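Local structure of aminotransferase (Helicobacter pylori, 2FNU) at the interface of chains A and B. The protein catalyses the PLP-dependent transamination of a UDP-linked 4-keto sugar to UDP-4-amino-4,6-dideoxy-beta-L-AltNAc, the second step of pseudaminic acid biosynthesis. Numbering follows the deposited sequence. Chains: chain A/B, aminotransferase.

The interface of chains A and B. Residues chain A 28-30; chain B 180-181, 188-189.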
loop_
_atom_site.group_PDB
_atom_site.type_symbol
_atom_site.label_atom_id
_atom_site.label_comp_id
_atom_site.label_asym_id
_atom_site.label_seq_id
_atom_site.Cartn_x
_atom_site.Cartn_y
_atom_site.Cartn_z
ATOM N N LEU A 28 -6.882 -12.005 8.763
ATOM C CA LEU A 28 -6.582 -10.575 8.913
ATOM C C LEU A 28 -6.438 -9.847 7.594
ATOM O O LEU A 28 -6.414 -8.621 7.572
ATOM C CB LEU A 28 -5.317 -10.360 9.738
ATOM C CG LEU A 28 -5.333 -10.834 11.198
ATOM C CD1 LEU A 28 -4.012 -10.469 11.829
ATOM C CD2 LEU A 28 -6.486 -10.222 12.002
ATOM N N THR A 29 -6.327 -10.591 6.500
ATOM C CA THR A 29 -6.280 -9.993 5.179
ATOM C C THR A 29 -6.793 -10.998 4.163
ATOM O O THR A 29 -7.005 -12.166 4.509
ATOM C CB THR A 29 -4.878 -9.456 4.836
ATOM O OG1 THR A 29 -4.967 -8.658 3.649
ATOM C CG2 THR A 29 -3.850 -10.587 4.651
ATOM N N GLN A 30 -7.021 -10.543 2.932
ATOM C CA GLN A 30 -7.500 -11.421 1.866
ATOM C C GLN A 30 -8.740 -12.208 2.306
ATOM O O GLN A 30 -8.819 -13.437 2.147
ATOM C CB GLN A 30 -6.375 -12.363 1.422
ATOM C CG GLN A 30 -5.166 -11.598 0.846
ATOM C CD GLN A 30 -3.941 -12.471 0.782
ATOM O OE1 GLN A 30 -3.339 -12.828 1.815
ATOM N NE2 GLN A 30 -3.570 -12.847 -0.428
ATOM N N HIS B 180 3.035 -9.527 6.767
ATOM C CA HIS B 180 1.786 -10.132 6.317
ATOM C C HIS B 180 1.220 -11.025 7.424
ATOM O O HIS B 180 1.971 -11.549 8.261
ATOM C CB HIS B 180 2.051 -10.982 5.078
ATOM C CG HIS B 180 0.827 -11.633 4.501
ATOM N ND1 HIS B 180 0.392 -12.888 4.892
ATOM C CD2 HIS B 180 -0.053 -11.201 3.566
ATOM C CE1 HIS B 180 -0.703 -13.197 4.213
ATOM N NE2 HIS B 180 -0.981 -12.199 3.388
ATOM N N ALA B 181 -0.102 -11.202 7.407
ATOM C CA ALA B 181 -0.837 -12.012 8.391
ATOM C C ALA B 181 -0.140 -13.297 8.828
ATOM O O ALA B 181 -0.221 -13.677 9.993
ATOM C CB ALA B 181 -2.207 -12.354 7.825
ATOM N N ALA B 188 -1.120 -7.395 9.892
ATOM C CA ALA B 188 -2.160 -7.781 8.910
ATOM C C ALA B 188 -1.645 -7.729 7.472
ATOM O O ALA B 188 -1.640 -8.743 6.774
ATOM C CB ALA B 188 -3.462 -6.961 9.076
ATOM N N GLU B 189 -1.264 -6.537 7.024
ATOM C CA GLU B 189 -0.382 -6.370 5.857
ATOM C C GLU B 189 0.677 -5.402 6.334
ATOM O O GLU B 189 0.399 -4.474 7.094
ATOM C CB GLU B 189 -1.105 -5.754 4.653
ATOM C CG GLU B 189 -2.234 -6.619 4.055
ATOM C CD GLU B 189 -1.748 -7.645 3.036
ATOM O OE1 GLU B 189 -0.507 -7.789 2.812
ATOM O OE2 GLU B 189 -2.625 -8.352 2.488
#
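The loop A:Leu28 to A:Gln30, between helices 13-23 and 32-45, reaches across the two-fold dimer interface of this fold-type I aminotransferase. It meets the loop of chain B, between strands 174-178 and 191-195, that holds B:Lys183, the lysine that binds PLP as an internal aldimine in the resting enzyme but is released from it here. A:Thr29 is central to the patch. Its hydroxyl OG1, anti to the backbone N (chi1 -169°), donates to the carboxylate oxygen OE2 of B:Glu189 at 2.6 Å, approaching from the anti side and somewhat out of the carboxylate plane. A bend at chi2 (-85°) turns the glutamate back toward the threonine, whose CB carries hydroxyl and methyl on two branches, for polar and apolar contacts. That methyl, CG2, lies 4.0 Å from CB of B:Ala181 and packs equally near CD2 of B:His180. Beyond it, the longer chain of A:Gln30 carries its amide oxygen OE1 to within 2.9 Å of B:His180 NE2. The imidazole N-H points at this oxygen within the ring plane, whereas seen from the amide the donor stands above the carbonyl plane; amide and ring are nearly perpendicular. On the other flank, CB of A:Leu28 rests 3.9 Å from CB of B:Ala188, where a small methyl lets the backbones come close. Because A:Leu28, A:Thr29 and B:His180 also line the nucleotide-sugar pocket, the contact probably helps shape an active site built from both subunits.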